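Ferredoxin--NADP reductase, apicoplast (Plasmodium falciparum, PDB 3JQQ) catalyses electron transfer between ferredoxin and NADP(H) through its FAD cofactor, and may serve the last step of isoprenoid precursor synthesis in the apicoplast. Local coordinates at residues B[209-215]-B[239-245]. The protein carries 1 engineered substitution. Sequence-based numbering, arbitrary orientation.
Sequences GYITIYY and NINIHYV
This strand pair lies at one edge of the five-stranded parallel sheet, 240-246 outermost, and with helix 226-235 forms a right-handed beta-alpha-beta crossover of the Rossmann-like NADP(H)-binding domain. Build 211-215 and 240-245 as extended strands, axes 4.7 Å apart and 11° from parallel, with Ile-211 facing Ile-240 and so on to Tyr-215 facing Tyr-244. The odd-numbered residues of 211-215 supply the six backbone hydrogen bonds: Ile-211 N to Asn-239 O (3.1 Å), Asn-241 N to Ile-211 O (3.0 Å), Ile-213 N to Asn-241 O (2.9 Å), His-243 N to Ile-213 O (2.7 Å), Tyr-215 N to His-243 O and Val-245 N to Tyr-215 O (both 2.9 Å). Thr-212 and Tyr-214 turn their backbone polar groups to strand 173-178 instead.

Tyr-215, the most buried by the pair, takes a t chi1 and lies edge to edge with Tyr-244, its CD2 3.7 Å from Tyr-244 CE2; its hydroxyl is hydrogen-bonded to Gly-179 O and Leu-224 N, and its side chain is about 7 Å, nearest atoms, from the bound adenosine-2'-5'-diphosphate. The same face carries four isoleucines, with Ile-213 CD1 3.9 Å from Ile-240 CD1; Ile-211, Ile-213 and Ile-240 touch Leu-189 of helix 183-192. On the other face His-243 (chi1 m) slides alongside Tyr-214, also m: planes 21° apart, centroids 5.3 Å, the rings barely overlapping, Tyr-214 CE2 3.3 Å from His-243 CD2. Asn-239 opens the pair: phi/psi of -119/0 precedes the strand, and with chi1 m its amide adds one bond before the first backbone rung, Asn-239 ND2 donating to Gly-209 O at 3.2 Å.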
ATOM      1  N   GLY B 209     -14.556  29.590   8.318  1.00 41.38           N
ATOM      2  CA  GLY B 209     -13.782  29.473   7.084  1.00 40.37           C
ATOM      3  C   GLY B 209     -14.466  28.531   6.109  1.00 39.63           C
ATOM      4  O   GLY B 209     -15.537  28.001   6.402  1.00 39.61           O
ATOM      5  N   TYR B 210     -13.857  28.318   4.946  1.00 38.84           N
ATOM      6  CA  TYR B 210     -14.435  27.416   3.954  1.00 37.97           C
ATOM      7  C   TYR B 210     -13.566  26.183   3.732  1.00 36.96           C
ATOM      8  O   TYR B 210     -12.362  26.291   3.503  1.00 36.89           O
ATOM      9  CB  TYR B 210     -14.683  28.136   2.626  1.00 38.26           C
ATOM     10  CG  TYR B 210     -15.729  27.460   1.765  1.00 39.22           C
ATOM     11  CD1 TYR B 210     -17.014  27.246   2.246  1.00 40.10           C
ATOM     12  CD2 TYR B 210     -15.437  27.041   0.472  1.00 40.03           C
ATOM     13  CE1 TYR B 210     -17.977  26.630   1.471  1.00 40.60           C
ATOM     14  CE2 TYR B 210     -16.395  26.419  -0.316  1.00 40.55           C
ATOM     15  CZ  TYR B 210     -17.664  26.220   0.192  1.00 40.78           C
ATOM     16  OH  TYR B 210     -18.628  25.607  -0.584  1.00 41.41           O
ATOM     17  N   ILE B 211     -14.193  25.014   3.803  1.00 35.65           N
ATOM     18  CA  ILE B 211     -13.486  23.744   3.639  1.00 34.34           C
ATOM     19  C   ILE B 211     -13.996  22.986   2.419  1.00 33.38           C
ATOM     20  O   ILE B 211     -15.198  22.777   2.262  1.00 33.30           O
ATOM     21  CB  ILE B 211     -13.642  22.860   4.891  1.00 34.40           C
ATOM     22  CG1 ILE B 211     -13.075  23.583   6.123  1.00 34.24           C
ATOM     23  CG2 ILE B 211     -12.964  21.512   4.684  1.00 34.37           C
ATOM     24  CD1 ILE B 211     -13.490  22.959   7.439  1.00 34.23           C
ATOM     25  N   THR B 212     -13.074  22.583   1.551  1.00 32.11           N
ATOM     26  CA  THR B 212     -13.423  21.793   0.379  1.00 30.92           C
ATOM     27  C   THR B 212     -12.809  20.407   0.498  1.00 30.02           C
ATOM     28  O   THR B 212     -11.595  20.264   0.642  1.00 29.93           O
ATOM     29  CB  THR B 212     -12.932  22.451  -0.922  1.00 30.97           C
ATOM     30  OG1 THR B 212     -13.275  23.842  -0.918  1.00 31.20           O
ATOM     31  CG2 THR B 212     -13.567  21.776  -2.130  1.00 30.78           C
ATOM     32  N   ILE B 213     -13.654  19.386   0.437  1.00 28.91           N
ATOM     33  CA  ILE B 213     -13.199  18.021   0.638  1.00 27.71           C
ATOM     34  C   ILE B 213     -13.312  17.191  -0.633  1.00 27.00           C
ATOM     35  O   ILE B 213     -14.371  17.128  -1.256  1.00 26.94           O
ATOM     36  CB  ILE B 213     -13.981  17.337   1.772  1.00 27.71           C
ATOM     37  CG1 ILE B 213     -13.982  18.227   3.016  1.00 27.49           C
ATOM     38  CG2 ILE B 213     -13.389  15.970   2.080  1.00 27.58           C
ATOM     39  CD1 ILE B 213     -14.378  17.509   4.281  1.00 27.70           C
ATOM     40  N   TYR B 214     -12.202  16.569  -1.014  1.00 26.11           N
ATOM     41  CA  TYR B 214     -12.178  15.648  -2.139  1.00 25.37           C
ATOM     42  C   TYR B 214     -11.877  14.260  -1.596  1.00 24.53           C
ATOM     43  O   TYR B 214     -10.790  14.011  -1.073  1.00 24.55           O
ATOM     44  CB  TYR B 214     -11.116  16.066  -3.156  1.00 25.60           C
ATOM     45  CG  TYR B 214     -11.325  17.447  -3.737  1.00 26.34           C
ATOM     46  CD1 TYR B 214     -10.578  18.530  -3.291  1.00 27.04           C
ATOM     47  CD2 TYR B 214     -12.267  17.667  -4.733  1.00 27.16           C
ATOM     48  CE1 TYR B 214     -10.763  19.794  -3.824  1.00 27.64           C
ATOM     49  CE2 TYR B 214     -12.459  18.926  -5.269  1.00 27.83           C
ATOM     50  CZ  TYR B 214     -11.705  19.985  -4.811  1.00 27.95           C
ATOM     51  OH  TYR B 214     -11.895  21.238  -5.345  1.00 28.71           O
ATOM     52  N   TYR B 215     -12.843  13.358  -1.713  1.00 23.49           N
ATOM     53  CA  TYR B 215     -12.765  12.081  -1.023  1.00 22.61           C
ATOM     54  C   TYR B 215     -13.028  10.925  -1.978  1.00 22.44           C
ATOM     55  O   TYR B 215     -14.124  10.788  -2.522  1.00 22.48           O
ATOM     56  CB  TYR B 215     -13.753  12.077   0.150  1.00 22.42           C
ATOM     57  CG  TYR B 215     -13.677  10.881   1.075  1.00 21.20           C
ATOM     58  CD1 TYR B 215     -12.514  10.130   1.192  1.00 19.59           C
ATOM     59  CD2 TYR B 215     -14.768  10.524   1.862  1.00 20.30           C
ATOM     60  CE1 TYR B 215     -12.450   9.045   2.045  1.00 18.26           C
ATOM     61  CE2 TYR B 215     -14.714   9.442   2.717  1.00 19.26           C
ATOM     62  CZ  TYR B 215     -13.552   8.706   2.805  1.00 18.81           C
ATOM     63  OH  TYR B 215     -13.494   7.628   3.661  1.00 18.31           O
ATOM     64  N   ASN B 239     -20.137  26.433   4.894  1.00 38.62           N
ATOM     65  CA  ASN B 239     -18.754  26.318   5.349  1.00 38.41           C
ATOM     66  C   ASN B 239     -18.070  25.030   4.893  1.00 38.10           C
ATOM     67  O   ASN B 239     -16.904  24.800   5.212  1.00 38.04           O
ATOM     68  CB  ASN B 239     -18.681  26.437   6.874  1.00 38.52           C
ATOM     69  CG  ASN B 239     -19.236  27.753   7.384  1.00 38.81           C
ATOM     70  OD1 ASN B 239     -20.240  27.781   8.098  1.00 39.17           O
ATOM     71  ND2 ASN B 239     -18.590  28.851   7.013  1.00 38.90           N
ATOM     72  N   ILE B 240     -18.790  24.193   4.150  1.00 37.69           N
ATOM     73  CA  ILE B 240     -18.227  22.919   3.682  1.00 37.27           C
ATOM     74  C   ILE B 240     -18.827  22.431   2.363  1.00 36.88           C
ATOM     75  O   ILE B 240     -20.028  22.561   2.121  1.00 36.90           O
ATOM     76  CB  ILE B 240     -18.376  21.813   4.747  1.00 37.37           C
ATOM     77  CG1 ILE B 240     -17.340  20.707   4.520  1.00 37.47           C
ATOM     78  CG2 ILE B 240     -19.790  21.253   4.742  1.00 37.25           C
ATOM     79  CD1 ILE B 240     -17.168  19.778   5.706  1.00 37.55           C
ATOM     80  N   ASN B 241     -17.969  21.867   1.516  1.00 36.28           N
ATOM     81  CA  ASN B 241     -18.380  21.298   0.239  1.00 35.71           C
ATOM     82  C   ASN B 241     -17.618  19.998  -0.014  1.00 35.23           C
ATOM     83  O   ASN B 241     -16.390  19.999  -0.104  1.00 35.24           O
ATOM     84  CB  ASN B 241     -18.121  22.294  -0.895  1.00 35.77           C
ATOM     85  CG  ASN B 241     -18.715  21.847  -2.218  1.00 35.84           C
ATOM     86  OD1 ASN B 241     -19.740  21.168  -2.255  1.00 36.03           O
ATOM     87  ND2 ASN B 241     -18.076  22.239  -3.319  1.00 36.06           N
ATOM     88  N   ILE B 242     -18.347  18.891  -0.119  1.00 34.53           N
ATOM     89  CA  ILE B 242     -17.726  17.577  -0.260  1.00 33.89           C
ATOM     90  C   ILE B 242     -17.898  16.992  -1.655  1.00 33.50           C
ATOM     91  O   ILE B 242     -19.019  16.825  -2.132  1.00 33.38           O
ATOM     92  CB  ILE B 242     -18.311  16.565   0.741  1.00 33.93           C
ATOM     93  CG1 ILE B 242     -18.156  17.072   2.176  1.00 33.77           C
ATOM     94  CG2 ILE B 242     -17.652  15.203   0.566  1.00 33.88           C
ATOM     95  CD1 ILE B 242     -18.947  16.267   3.193  1.00 33.55           C
ATOM     96  N   HIS B 243     -16.782  16.667  -2.300  1.00 33.04           N
ATOM     97  CA  HIS B 243     -16.815  16.001  -3.596  1.00 32.57           C
ATOM     98  C   HIS B 243     -16.371  14.542  -3.463  1.00 32.06           C
ATOM     99  O   HIS B 243     -15.237  14.263  -3.072  1.00 32.03           O
ATOM    100  CB  HIS B 243     -15.930  16.739  -4.608  1.00 32.75           C
ATOM    101  CG  HIS B 243     -16.341  18.159  -4.850  1.00 33.16           C
ATOM    102  ND1 HIS B 243     -17.536  18.495  -5.451  1.00 33.61           N
ATOM    103  CD2 HIS B 243     -15.712  19.329  -4.585  1.00 33.71           C
ATOM    104  CE1 HIS B 243     -17.631  19.813  -5.543  1.00 33.80           C
ATOM    105  NE2 HIS B 243     -16.535  20.340  -5.020  1.00 33.72           N
ATOM    106  N   TYR B 244     -17.274  13.620  -3.786  1.00 31.33           N
ATOM    107  CA  TYR B 244     -16.987  12.189  -3.702  1.00 30.54           C
ATOM    108  C   TYR B 244     -16.587  11.616  -5.058  1.00 29.99           C
ATOM    109  O   TYR B 244     -17.257  11.850  -6.063  1.00 29.99           O
ATOM    110  CB  TYR B 244     -18.207  11.421  -3.182  1.00 30.51           C
ATOM    111  CG  TYR B 244     -18.585  11.719  -1.752  1.00 30.13           C
ATOM    112  CD1 TYR B 244     -19.781  12.361  -1.450  1.00 30.16           C
ATOM    113  CD2 TYR B 244     -17.757  11.349  -0.702  1.00 29.79           C
ATOM    114  CE1 TYR B 244     -20.137  12.630  -0.143  1.00 29.78           C
ATOM    115  CE2 TYR B 244     -18.101  11.616   0.607  1.00 29.75           C
ATOM    116  CZ  TYR B 244     -19.293  12.255   0.882  1.00 29.92           C
ATOM    117  OH  TYR B 244     -19.639  12.522   2.186  1.00 29.55           O
ATOM    118  N   VAL B 245     -15.501  10.851  -5.077  1.00 29.20           N
ATOM    119  CA  VAL B 245     -15.053  10.196  -6.300  1.00 28.34           C
ATOM    120  C   VAL B 245     -15.072   8.684  -6.110  1.00 27.84           C
ATOM    121  O   VAL B 245     -14.218   8.128  -5.417  1.00 27.58           O
ATOM    122  CB  VAL B 245     -13.634  10.638  -6.691  1.00 28.40           C
ATOM    123  CG1 VAL B 245     -13.282  10.119  -8.076  1.00 28.09           C
ATOM    124  CG2 VAL B 245     -13.516  12.153  -6.634  1.00 28.35           C
TER